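Local coordinates for L-talarate/galactarate dehydratase (Salmonella typhimurium, PDB 2PP1), which catalyses the magnesium-dependent dehydration of L-talarate and galactarate to 5-keto-4-deoxy-D-glucarate and, in competition with it, the epimerization of L-talarate to galactarate, at residues D160-Y165 with P345-F350; N166-F171 with H349-N354; F78-R83 with A326-M331; L223-N228 with F246-I251. All coordinates share one frame; numbering follows the deposited sequence.

Contact 1. Residues D160-Y165 with P345-F350; sequences DSVQCY and PWLEHF. With LLH ((2R,3S,4R)-2,3,4-trihydroxy-5-(hydroxyamino)-5-oxopentanoic acid), chain H.
A chi1 of 75° leans the Y165 ring toward E348, whose CG is anti to the backbone N (chi1 176°) and whose extended chain takes the carboxylate past the phenol. E348 CA lies over one face, 4.1 Å from the Y165 ring centroid, with CB and CG beside the phenol end. W346 offers a broad indole face to Q163, whose CB lies 3.7 Å from the centroid of the six-membered ring, while C164 C sits at the indole edge. Beneath these side chains strands 161-166 and 346-349 pair in parallel, their axes inclined by 46° here: L347 N donates to Q163 O, Y165 N to L347 O at 3.0 Å, and H349 N to Y165 O at 2.8 Å. On the other face of this pair V162 CG2 presses on L347 CB at 3.3 Å, a tight fit. Beyond the tyrosine, E348 OE2 lies 2.7 Å from ON of the bound hydroxamate; the same oxygen is salt-bridged to K195 and hydrogen-bonded to T167, and OE1 accepts from F329 N. Held at both oxygens by different groups, the carboxylate is fixed in rotation, and the lysine would be expected to stabilise its negative charge, suiting glutamate to a substrate-binding position.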
# COMPACT_ATOMS: atom_id res chain seq x y z
N ASP A 160 -8.40 5.68 16.13
CA ASP A 160 -9.60 6.38 15.70
C ASP A 160 -9.53 7.89 15.90
O ASP A 160 -10.50 8.60 15.65
CB ASP A 160 -10.82 5.80 16.42
CG ASP A 160 -11.00 4.32 16.12
OD1 ASP A 160 -10.88 3.94 14.93
OD2 ASP A 160 -11.26 3.54 17.06
N SER A 161 -8.37 8.36 16.35
CA SER A 161 -8.13 9.78 16.55
C SER A 161 -6.61 9.94 16.60
O SER A 161 -5.90 8.97 16.87
CB SER A 161 -8.77 10.27 17.85
OG SER A 161 -8.24 9.63 18.99
N VAL A 162 -6.11 11.15 16.32
CA VAL A 162 -4.67 11.35 16.35
C VAL A 162 -4.26 12.62 17.10
O VAL A 162 -4.93 13.65 17.01
CB VAL A 162 -4.07 11.38 14.90
CG1 VAL A 162 -4.78 10.37 14.01
CG2 VAL A 162 -4.16 12.76 14.32
N GLN A 163 -3.15 12.53 17.85
CA GLN A 163 -2.61 13.67 18.61
C GLN A 163 -2.54 14.86 17.66
O GLN A 163 -2.11 14.72 16.52
CB GLN A 163 -1.21 13.36 19.10
CG GLN A 163 -1.09 12.11 19.91
CD GLN A 163 0.35 11.80 20.27
OE1 GLN A 163 1.20 11.66 19.39
NE2 GLN A 163 0.62 11.68 21.55
N CYS A 164 -2.93 16.03 18.14
CA CYS A 164 -2.95 17.20 17.29
C CYS A 164 -2.32 18.41 17.96
O CYS A 164 -2.57 18.69 19.13
CB CYS A 164 -4.40 17.51 16.92
SG CYS A 164 -4.59 18.85 15.75
N TYR A 165 -1.48 19.12 17.22
CA TYR A 165 -0.82 20.31 17.76
C TYR A 165 -1.14 21.49 16.85
O TYR A 165 -1.40 21.31 15.66
CB TYR A 165 0.71 20.09 17.82
CG TYR A 165 1.40 20.17 16.47
CD1 TYR A 165 1.83 21.40 15.95
CD2 TYR A 165 1.58 19.03 15.69
CE1 TYR A 165 2.42 21.49 14.70
CE2 TYR A 165 2.17 19.11 14.44
CZ TYR A 165 2.59 20.34 13.95
OH TYR A 165 3.18 20.39 12.71
N PRO A 345 1.43 8.91 15.39
CA PRO A 345 1.73 10.13 14.65
C PRO A 345 1.21 11.41 15.28
O PRO A 345 0.62 11.39 16.36
CB PRO A 345 1.04 9.88 13.31
CG PRO A 345 -0.26 9.25 13.77
CD PRO A 345 0.16 8.31 14.91
N TRP A 346 1.45 12.52 14.60
CA TRP A 346 0.99 13.84 15.03
C TRP A 346 0.29 14.48 13.85
O TRP A 346 0.67 14.26 12.70
CB TRP A 346 2.15 14.74 15.45
CG TRP A 346 2.58 14.57 16.87
CD1 TRP A 346 3.57 13.75 17.33
CD2 TRP A 346 2.03 15.22 18.01
NE1 TRP A 346 3.67 13.85 18.70
CE2 TRP A 346 2.73 14.75 19.14
CE3 TRP A 346 1.00 16.16 18.20
CZ2 TRP A 346 2.45 15.19 20.44
CZ3 TRP A 346 0.72 16.60 19.49
CH2 TRP A 346 1.44 16.11 20.60
N LEU A 347 -0.73 15.28 14.13
CA LEU A 347 -1.48 15.97 13.09
C LEU A 347 -1.30 17.46 13.31
O LEU A 347 -1.35 17.93 14.45
CB LEU A 347 -2.97 15.60 13.17
CG LEU A 347 -3.89 16.15 12.10
CD1 LEU A 347 -3.61 15.45 10.79
CD2 LEU A 347 -5.37 15.92 12.51
N GLU A 348 -1.09 18.21 12.24
CA GLU A 348 -0.88 19.65 12.34
C GLU A 348 -2.17 20.43 12.11
O GLU A 348 -2.87 20.21 11.13
CB GLU A 348 0.19 20.09 11.33
CG GLU A 348 0.44 21.59 11.27
CD GLU A 348 1.73 21.95 10.51
OE1 GLU A 348 2.07 21.27 9.52
OE2 GLU A 348 2.40 22.93 10.90
N HIS A 349 -2.47 21.35 13.02
CA HIS A 349 -3.68 22.14 12.93
C HIS A 349 -3.51 23.60 12.50
O HIS A 349 -2.61 24.32 12.96
CB HIS A 349 -4.45 22.11 14.26
CG HIS A 349 -5.54 23.14 14.35
ND1 HIS A 349 -5.29 24.47 14.65
CD2 HIS A 349 -6.87 23.06 14.10
CE1 HIS A 349 -6.42 25.15 14.58
NE2 HIS A 349 -7.39 24.32 14.25
N PHE A 350 -4.40 24.01 11.60
CA PHE A 350 -4.50 25.37 11.07
C PHE A 350 -6.02 25.49 10.93
O PHE A 350 -6.68 24.49 10.63
CB PHE A 350 -3.90 25.51 9.67
CG PHE A 350 -2.41 25.72 9.63
CD1 PHE A 350 -1.53 24.65 9.77
CD2 PHE A 350 -1.89 27.00 9.40
CE1 PHE A 350 -0.15 24.84 9.67
CE2 PHE A 350 -0.51 27.20 9.30
CZ PHE A 350 0.36 26.12 9.43
O5A LLH H . 3.93 31.02 6.07
C5 LLH H . 4.18 29.98 5.42
O5B LLH H . 5.01 29.90 4.47
C4 LLH H . 3.44 28.69 5.80
O4 LLH H . 2.34 28.98 6.67
C3 LLH H . 4.42 27.72 6.46
O3 LLH H . 5.05 28.35 7.59
C2 LLH H . 3.74 26.41 6.94
O2 LLH H . 3.35 25.73 5.74
C1 LLH H . 4.63 25.49 7.80
O1 LLH H . 5.82 25.33 7.56
N LLH H . 4.02 24.87 8.83
ON LLH H . 4.52 23.73 9.44
O HOH W 1 -1.75 10.23 17.24

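Contact 2. Residues N166-F171 with H349-N354; sequences NTSGGF and HFEWLN. With LLH ((2R,3S,4R)-2,3,4-trihydroxy-5-(hydroxyamino)-5-oxopentanoic acid), chain H.
The side chains of F171 and F350 run at about a right angle to each other, with F350 CE2 at the edge of the F171 ring and 3.9 Å from F171 CE2. T167 CG2 touches F350 CZ at 3.5 Å, while the threonine hydroxyl turns to E348. This division suits threonine, which offers one apolar and one polar branch. S168 N stands over one face of the F350 ring. The other flat pair meets through a bond: the amide of N166 and the imidazole of H349 are inclined by 43°, yet N166 ND2 lies almost in the ring plane and donates to H349 ND1 at 3.0 Å, with an angle of 161° at the hydrogen. The second hydrogen of that amide goes to S168 OG, and N166 OD1 accepts from G169 N in an Asx motif, so all three bonds hold the asparagine's rotation. Each segment starts on the last residue of its strand and runs into the loop beyond; strands 161-166 and 346-349 pair in parallel, consistent with the first and last strands closing the barrel of this family. The N166-H349 bridge ends the pairing, with T167 N donating to H349 O, and a type I turn from T167 to G170 follows. With chi1 near 63°, S168 directs OG across to E351 OE1 at 2.6 Å, meeting its syn lone pair. The other carboxylate oxygen, E351 OE2, accepts from T11 N of the second subunit, whose Y12 stacks on H349. Toward the ligand, F171 CZ and W352 CH2 approach its O4 hydroxyl oxygen at 3.4 and 3.5 Å.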
# COMPACT_ATOMS: atom_id res chain seq x y z
N ASN A 166 -1.12 22.69 17.41
CA ASN A 166 -1.41 23.88 16.61
C ASN A 166 -0.16 24.62 16.14
O ASN A 166 0.83 24.70 16.86
CB ASN A 166 -2.29 24.86 17.39
CG ASN A 166 -2.37 26.22 16.71
OD1 ASN A 166 -1.57 27.12 16.99
ND2 ASN A 166 -3.32 26.36 15.78
N THR A 167 -0.24 25.17 14.93
CA THR A 167 0.87 25.91 14.34
C THR A 167 0.50 27.38 14.05
O THR A 167 1.35 28.26 14.19
CB THR A 167 1.31 25.28 12.99
OG1 THR A 167 1.85 23.97 13.23
CG2 THR A 167 2.38 26.13 12.32
N SER A 168 -0.75 27.62 13.67
CA SER A 168 -1.21 28.96 13.32
C SER A 168 -1.07 30.02 14.40
O SER A 168 -1.04 31.21 14.08
CB SER A 168 -2.67 28.93 12.85
OG SER A 168 -3.51 28.49 13.89
N GLY A 169 -0.98 29.62 15.66
CA GLY A 169 -0.85 30.61 16.71
C GLY A 169 0.58 30.87 17.17
O GLY A 169 0.79 31.54 18.18
N GLY A 170 1.56 30.35 16.45
CA GLY A 170 2.95 30.55 16.86
C GLY A 170 3.86 31.16 15.82
O GLY A 170 5.07 30.92 15.82
N PHE A 171 3.30 31.98 14.93
CA PHE A 171 4.08 32.62 13.87
C PHE A 171 4.88 33.83 14.34
O PHE A 171 4.56 34.46 15.35
CB PHE A 171 3.16 32.98 12.71
CG PHE A 171 2.93 31.84 11.76
CD1 PHE A 171 3.73 31.68 10.62
CD2 PHE A 171 1.93 30.90 12.00
CE1 PHE A 171 3.54 30.61 9.75
CE2 PHE A 171 1.73 29.81 11.13
CZ PHE A 171 2.54 29.67 10.01
N HIS A 349 -2.47 21.35 13.02
CA HIS A 349 -3.68 22.14 12.93
C HIS A 349 -3.51 23.60 12.50
O HIS A 349 -2.61 24.32 12.96
CB HIS A 349 -4.45 22.11 14.26
CG HIS A 349 -5.54 23.14 14.35
ND1 HIS A 349 -5.29 24.47 14.65
CD2 HIS A 349 -6.87 23.06 14.10
CE1 HIS A 349 -6.42 25.15 14.58
NE2 HIS A 349 -7.39 24.32 14.25
N PHE A 350 -4.40 24.01 11.60
CA PHE A 350 -4.50 25.37 11.07
C PHE A 350 -6.02 25.49 10.93
O PHE A 350 -6.68 24.49 10.63
CB PHE A 350 -3.90 25.51 9.67
CG PHE A 350 -2.41 25.72 9.63
CD1 PHE A 350 -1.53 24.65 9.77
CD2 PHE A 350 -1.89 27.00 9.40
CE1 PHE A 350 -0.15 24.84 9.67
CE2 PHE A 350 -0.51 27.20 9.30
CZ PHE A 350 0.36 26.12 9.43
N GLU A 351 -6.58 26.68 11.12
CA GLU A 351 -8.02 26.85 10.97
C GLU A 351 -8.33 27.41 9.59
O GLU A 351 -9.48 27.48 9.18
CB GLU A 351 -8.57 27.82 12.04
CG GLU A 351 -8.03 29.24 11.93
CD GLU A 351 -6.75 29.46 12.73
OE1 GLU A 351 -5.87 28.59 12.70
OE2 GLU A 351 -6.64 30.51 13.39
N TRP A 352 -7.27 27.78 8.87
CA TRP A 352 -7.38 28.38 7.54
C TRP A 352 -8.35 27.76 6.55
O TRP A 352 -9.08 28.48 5.87
CB TRP A 352 -5.99 28.44 6.87
CG TRP A 352 -4.96 29.20 7.62
CD1 TRP A 352 -5.13 29.86 8.81
CD2 TRP A 352 -3.59 29.38 7.25
NE1 TRP A 352 -3.94 30.44 9.20
CE2 TRP A 352 -2.98 30.17 8.26
CE3 TRP A 352 -2.82 28.96 6.15
CZ2 TRP A 352 -1.63 30.54 8.20
CZ3 TRP A 352 -1.46 29.34 6.10
CH2 TRP A 352 -0.89 30.11 7.12
N LEU A 353 -8.37 26.43 6.46
CA LEU A 353 -9.25 25.78 5.50
C LEU A 353 -10.66 25.47 5.99
O LEU A 353 -11.48 24.98 5.22
CB LEU A 353 -8.61 24.48 4.99
CG LEU A 353 -7.17 24.53 4.47
CD1 LEU A 353 -6.86 23.21 3.78
CD2 LEU A 353 -6.98 25.67 3.49
N ASN A 354 -10.94 25.74 7.26
CA ASN A 354 -12.26 25.47 7.82
C ASN A 354 -13.43 26.00 6.97
O ASN A 354 -14.41 25.29 6.75
CB ASN A 354 -12.39 26.04 9.24
CG ASN A 354 -11.50 25.32 10.25
OD1 ASN A 354 -11.06 24.19 10.02
ND2 ASN A 354 -11.25 25.97 11.38
O5A LLH H . 3.93 31.02 6.07
C5 LLH H . 4.18 29.98 5.42
O5B LLH H . 5.01 29.90 4.47
C4 LLH H . 3.44 28.69 5.80
O4 LLH H . 2.34 28.98 6.67
C3 LLH H . 4.42 27.72 6.46
O3 LLH H . 5.05 28.35 7.59
C2 LLH H . 3.74 26.41 6.94
O2 LLH H . 3.35 25.73 5.74
C1 LLH H . 4.63 25.49 7.80
O1 LLH H . 5.82 25.33 7.56
N LLH H . 4.02 24.87 8.83
ON LLH H . 4.52 23.73 9.44

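Contact 3. Residues F78-R83 with A326-M331; sequences FSYSKR and APHFAM. With LLH ((2R,3S,4R)-2,3,4-trihydroxy-5-(hydroxyamino)-5-oxopentanoic acid), chain H.
The ligand hydroxyl oxygen O2 is gripped from both segments: H328 NE2 shares a hydrogen bond with LLH O2 at 2.7 Å, and K82 NZ donates to LLH O2 at 2.8 Å. K82 also makes a weak bond to LLH O4. The lysine chain is extended beyond CG, and this length carries its ammonium over the face of F329, where NZ lies 3.7 Å from the ring centroid and 18° off the normal, a cation-pi contact. CE rests over the same face, so the phenylalanine serves both the charge and the aliphatic end of the lysine. F329 in turn directs an edge at the face of Y80 in a T-shaped pair, the planes 64° apart and F329 CD2 3.7 Å from Y80 CZ. The contact joins the two domains of the mandelate racemase family fold: strand 74-81, with K82 and R83 just after it, belongs to the N-terminal domain, and the loop after strand 324-325 to the C-terminal barrel, so residues of both domains line the active site. H328 is the proton donor/acceptor, and CG anti to its backbone N (chi1 162°) sends the imidazole toward the ligand. Its ND1 is hydrogen-bonded to D301, thought to raise the basicity of the histidine. Y80 OH binds that same aspartate and lies at the edge of the imidazole, 3.2 Å from H328 CE1, a second-shell phenol beside the pair. Farther along the ligand R83 NH1 donates to the carboxylate oxygen LLH O5B at 3.0 Å, a guanidinium suited to an acid-sugar substrate.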
# COMPACT_ATOMS: atom_id res chain seq x y z
N PHE A 78 -8.24 18.00 -3.26
CA PHE A 78 -7.58 19.27 -3.55
C PHE A 78 -6.08 19.29 -3.24
O PHE A 78 -5.55 18.41 -2.56
CB PHE A 78 -8.27 20.38 -2.75
CG PHE A 78 -7.98 20.32 -1.26
CD1 PHE A 78 -6.86 20.95 -0.73
CD2 PHE A 78 -8.82 19.60 -0.40
CE1 PHE A 78 -6.57 20.87 0.64
CE2 PHE A 78 -8.54 19.51 0.97
CZ PHE A 78 -7.41 20.15 1.49
N SER A 79 -5.42 20.30 -3.79
CA SER A 79 -4.01 20.54 -3.52
C SER A 79 -4.00 22.05 -3.29
O SER A 79 -5.07 22.69 -3.32
CB SER A 79 -3.09 20.14 -4.69
OG SER A 79 -3.28 20.95 -5.83
N TYR A 80 -2.84 22.64 -3.05
CA TYR A 80 -2.80 24.06 -2.75
C TYR A 80 -1.43 24.60 -3.02
O TYR A 80 -0.50 23.86 -3.36
CB TYR A 80 -3.09 24.27 -1.26
CG TYR A 80 -1.93 23.82 -0.39
CD1 TYR A 80 -0.91 24.71 -0.03
CD2 TYR A 80 -1.79 22.48 -0.01
CE1 TYR A 80 0.22 24.28 0.68
CE2 TYR A 80 -0.66 22.04 0.71
CZ TYR A 80 0.34 22.94 1.04
OH TYR A 80 1.46 22.51 1.73
N SER A 81 -1.30 25.91 -2.85
CA SER A 81 -0.02 26.56 -3.01
C SER A 81 0.03 27.78 -2.11
O SER A 81 -0.92 28.57 -2.08
CB SER A 81 0.21 26.99 -4.46
OG SER A 81 1.48 27.63 -4.57
N LYS A 82 1.11 27.90 -1.34
CA LYS A 82 1.30 29.06 -0.48
C LYS A 82 2.33 29.86 -1.25
O LYS A 82 3.50 29.47 -1.33
CB LYS A 82 1.82 28.64 0.90
CG LYS A 82 0.80 27.85 1.72
CD LYS A 82 1.28 27.57 3.15
CE LYS A 82 0.26 26.72 3.92
NZ LYS A 82 0.65 26.44 5.34
N ARG A 83 1.85 30.96 -1.85
CA ARG A 83 2.63 31.85 -2.70
C ARG A 83 2.53 31.30 -4.12
O ARG A 83 1.69 30.43 -4.38
CB ARG A 83 4.09 31.99 -2.23
CG ARG A 83 4.19 32.68 -0.86
CD ARG A 83 5.61 33.00 -0.45
NE ARG A 83 5.63 33.68 0.85
CZ ARG A 83 5.48 33.06 2.03
NH1 ARG A 83 5.30 31.74 2.07
NH2 ARG A 83 5.50 33.75 3.16
N ALA A 326 4.57 12.85 10.91
CA ALA A 326 3.92 14.11 11.31
C ALA A 326 3.67 14.86 10.01
O ALA A 326 4.45 15.71 9.60
CB ALA A 326 4.83 14.92 12.23
N PRO A 327 2.56 14.53 9.32
CA PRO A 327 2.18 15.16 8.05
C PRO A 327 2.07 16.67 8.20
O PRO A 327 1.73 17.17 9.27
CB PRO A 327 0.84 14.51 7.73
CG PRO A 327 0.96 13.15 8.37
CD PRO A 327 1.58 13.49 9.70
N HIS A 328 2.36 17.39 7.13
CA HIS A 328 2.30 18.85 7.15
C HIS A 328 1.02 19.45 6.57
O HIS A 328 0.60 19.08 5.48
CB HIS A 328 3.51 19.41 6.39
CG HIS A 328 3.37 20.85 5.97
ND1 HIS A 328 2.86 21.21 4.74
CD2 HIS A 328 3.68 22.00 6.61
CE1 HIS A 328 2.88 22.53 4.64
NE2 HIS A 328 3.37 23.03 5.75
N PHE A 329 0.41 20.37 7.32
CA PHE A 329 -0.78 21.08 6.86
C PHE A 329 -1.92 20.12 6.49
O PHE A 329 -1.99 18.99 7.00
CB PHE A 329 -0.37 21.94 5.66
CG PHE A 329 -1.35 23.06 5.32
CD1 PHE A 329 -1.76 23.96 6.28
CD2 PHE A 329 -1.80 23.22 4.01
CE1 PHE A 329 -2.62 25.03 5.94
CE2 PHE A 329 -2.65 24.27 3.66
CZ PHE A 329 -3.06 25.18 4.63
N ALA A 330 -2.81 20.59 5.62
CA ALA A 330 -3.97 19.82 5.13
C ALA A 330 -4.46 18.72 6.07
O ALA A 330 -4.55 17.54 5.68
CB ALA A 330 -3.64 19.22 3.76
N MET A 331 -4.80 19.09 7.30
CA MET A 331 -5.28 18.10 8.25
C MET A 331 -6.54 17.38 7.74
O MET A 331 -6.78 16.22 8.08
CB MET A 331 -5.56 18.75 9.60
CG MET A 331 -6.63 19.83 9.56
SD MET A 331 -6.75 20.71 11.12
CE MET A 331 -8.39 21.55 10.90
O5A LLH H . 3.93 31.02 6.07
C5 LLH H . 4.18 29.98 5.42
O5B LLH H . 5.01 29.90 4.47
C4 LLH H . 3.44 28.69 5.80
O4 LLH H . 2.34 28.98 6.67
C3 LLH H . 4.42 27.72 6.46
O3 LLH H . 5.05 28.35 7.59
C2 LLH H . 3.74 26.41 6.94
O2 LLH H . 3.35 25.73 5.74
C1 LLH H . 4.63 25.49 7.80
O1 LLH H . 5.82 25.33 7.56
N LLH H . 4.02 24.87 8.83
ON LLH H . 4.52 23.73 9.44

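Contact 4. Residues L223-N228 with F246-I251; sequences LMVDAN and FNLIWI. With MG (magnesium ion), chain G; LLH ((2R,3S,4R)-2,3,4-trihydroxy-5-(hydroxyamino)-5-oxopentanoic acid), chain H.
Two neighbouring parallel strands of the C-terminal barrel, 223-226 and 251-252, are joined here through helix 233-243, a beta-alpha-beta crossover, with a metal ligand at the end of the first strand. M224 and W250 meet: M224 CE lies 3.7 Å from the centroid of the six-membered ring, 20° off its normal, so the methyl sits over the indole face, and SD, farther from that centroid at 4.9 Å, adds a Met-aromatic contact. The methionine is bent at chi2 (-86°) and again at chi3, which folds its end back over the ring; a flexible, polarisable chain suits this place. I249 CB touches the same methyl. The indole edge is held by E252, a magnesium ligand that accepts from W250 NE1. On the opposite side of the strand, V225 and L248 cross at about a right angle, V225 CG2 being 3.8 Å from L248 CD1, and I251 adds its CG2; M243 of helix 233-243 packs on all three. The backbones are tied by I249 N to L223 O at 2.8 Å and V225 N to W250 O at 3.2 Å, while a water bridges L223 N and N247 O. D226 OD2 binds magnesium at 2.3 Å, and its other oxygen, OD1, accepts from N228 N in an Asx turn. The ion also takes LLH O1 and ON, a water, and the carboxylates of E252 and E278. One carboxylate oxygen thus faces the metal and the other the backbone, which fixes the aspartate's orientation; K197 and the ion probably both stabilise its negative charge.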
# COMPACT_ATOMS: atom_id res chain seq x y z
N LEU A 223 5.62 20.47 23.15
CA LEU A 223 6.05 21.70 22.52
C LEU A 223 7.08 21.38 21.43
O LEU A 223 7.97 20.55 21.62
CB LEU A 223 6.67 22.62 23.57
CG LEU A 223 7.29 23.96 23.15
CD1 LEU A 223 6.26 24.83 22.45
CD2 LEU A 223 7.81 24.67 24.39
N MET A 224 6.95 22.04 20.29
CA MET A 224 7.88 21.84 19.19
C MET A 224 8.21 23.18 18.53
O MET A 224 7.50 24.17 18.71
CB MET A 224 7.29 20.86 18.15
CG MET A 224 5.79 20.94 17.93
SD MET A 224 4.78 19.94 19.09
CE MET A 224 4.45 18.47 18.14
N VAL A 225 9.33 23.23 17.80
CA VAL A 225 9.72 24.46 17.11
C VAL A 225 9.94 24.19 15.63
O VAL A 225 10.16 23.04 15.23
CB VAL A 225 11.00 25.08 17.71
CG1 VAL A 225 10.76 25.40 19.16
CG2 VAL A 225 12.18 24.15 17.54
N ASP A 226 9.86 25.25 14.84
CA ASP A 226 9.98 25.16 13.39
C ASP A 226 10.80 26.33 12.85
O ASP A 226 10.36 27.48 12.94
CB ASP A 226 8.58 25.18 12.79
CG ASP A 226 8.56 24.89 11.30
OD1 ASP A 226 9.63 24.94 10.65
OD2 ASP A 226 7.46 24.62 10.79
N ALA A 227 11.96 26.04 12.26
CA ALA A 227 12.83 27.08 11.72
C ALA A 227 12.60 27.38 10.24
O ALA A 227 13.17 28.33 9.70
CB ALA A 227 14.31 26.70 11.95
N ASN A 228 11.77 26.58 9.58
CA ASN A 228 11.49 26.78 8.17
C ASN A 228 12.74 27.00 7.31
O ASN A 228 12.78 27.90 6.46
CB ASN A 228 10.51 27.96 7.99
CG ASN A 228 9.07 27.57 8.31
OD1 ASN A 228 8.43 26.86 7.54
ND2 ASN A 228 8.57 28.02 9.45
N PHE A 246 14.44 22.31 26.80
CA PHE A 246 12.99 22.47 26.70
C PHE A 246 12.25 21.17 26.41
O PHE A 246 11.02 21.14 26.38
CB PHE A 246 12.66 23.51 25.63
CG PHE A 246 13.27 24.86 25.91
CD1 PHE A 246 12.85 25.62 27.00
CD2 PHE A 246 14.27 25.36 25.09
CE1 PHE A 246 13.43 26.86 27.28
CE2 PHE A 246 14.86 26.60 25.36
CZ PHE A 246 14.43 27.35 26.45
N ASN A 247 13.01 20.10 26.21
CA ASN A 247 12.44 18.78 25.92
C ASN A 247 11.37 18.85 24.83
O ASN A 247 10.24 18.38 25.01
CB ASN A 247 11.83 18.18 27.19
CG ASN A 247 12.85 18.06 28.30
OD1 ASN A 247 12.73 18.71 29.34
ND2 ASN A 247 13.86 17.23 28.09
N LEU A 248 11.74 19.43 23.69
CA LEU A 248 10.82 19.59 22.57
C LEU A 248 10.50 18.24 21.94
O LEU A 248 11.31 17.31 21.97
CB LEU A 248 11.45 20.50 21.52
CG LEU A 248 11.90 21.88 22.02
CD1 LEU A 248 12.78 22.56 20.96
CD2 LEU A 248 10.69 22.72 22.36
N ILE A 249 9.30 18.13 21.37
CA ILE A 249 8.90 16.90 20.70
C ILE A 249 9.77 16.79 19.45
O ILE A 249 10.11 15.69 19.00
CB ILE A 249 7.40 16.91 20.28
CG1 ILE A 249 6.52 17.13 21.51
CG2 ILE A 249 7.04 15.60 19.60
CD1 ILE A 249 6.68 16.04 22.57
N TRP A 250 10.11 17.95 18.87
CA TRP A 250 10.99 17.99 17.71
C TRP A 250 11.39 19.40 17.31
O TRP A 250 10.78 20.38 17.73
CB TRP A 250 10.35 17.27 16.51
CG TRP A 250 9.22 18.01 15.82
CD1 TRP A 250 9.28 19.23 15.21
CD2 TRP A 250 7.87 17.54 15.65
NE1 TRP A 250 8.05 19.55 14.66
CE2 TRP A 250 7.17 18.53 14.93
CE3 TRP A 250 7.18 16.38 16.05
CZ2 TRP A 250 5.82 18.40 14.58
CZ3 TRP A 250 5.83 16.25 15.70
CH2 TRP A 250 5.17 17.26 14.98
N ILE A 251 12.45 19.47 16.50
CA ILE A 251 12.94 20.72 15.94
C ILE A 251 12.70 20.46 14.46
O ILE A 251 13.19 19.48 13.90
CB ILE A 251 14.46 20.92 16.21
CG1 ILE A 251 14.71 21.02 17.71
CG2 ILE A 251 14.96 22.17 15.50
CD1 ILE A 251 16.18 21.01 18.11
MG MG G . 6.81 23.45 8.95
O5A LLH H . 3.93 31.02 6.07
C5 LLH H . 4.18 29.98 5.42
O5B LLH H . 5.01 29.90 4.47
C4 LLH H . 3.44 28.69 5.80
O4 LLH H . 2.34 28.98 6.67
C3 LLH H . 4.42 27.72 6.46
O3 LLH H . 5.05 28.35 7.59
C2 LLH H . 3.74 26.41 6.94
O2 LLH H . 3.35 25.73 5.74
C1 LLH H . 4.63 25.49 7.80
O1 LLH H . 5.82 25.33 7.56
N LLH H . 4.02 24.87 8.83
ON LLH H . 4.52 23.73 9.44
O HOH W 2 7.45 18.89 24.70
O HOH W 3 8.74 23.62 8.28

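The four contacts converge on one bound hydroxamate and its magnesium. Contacts 1 and 2 follow one another along the same strand pair, their centres 12 Å apart, and meet where E348 OE2 is 2.6 Å from T167 OG1, probably a hydrogen bond. The other oxygen, E348 OE1, approaches F329 N of contact 3 at 2.9 Å, so one carboxylate links three contacts. Contact 4, nested inside the loop closed by contact 1, joins it through aromatic packing, Y165 CE2 to W250 CH2 at 3.6 Å. Contacts 2 and 3 touch where F350 CD1 lies 3.6 Å from F329 CD1. Contact 4 brings D226, one of the magnesium ligands, and contact 3 the catalytic histidine.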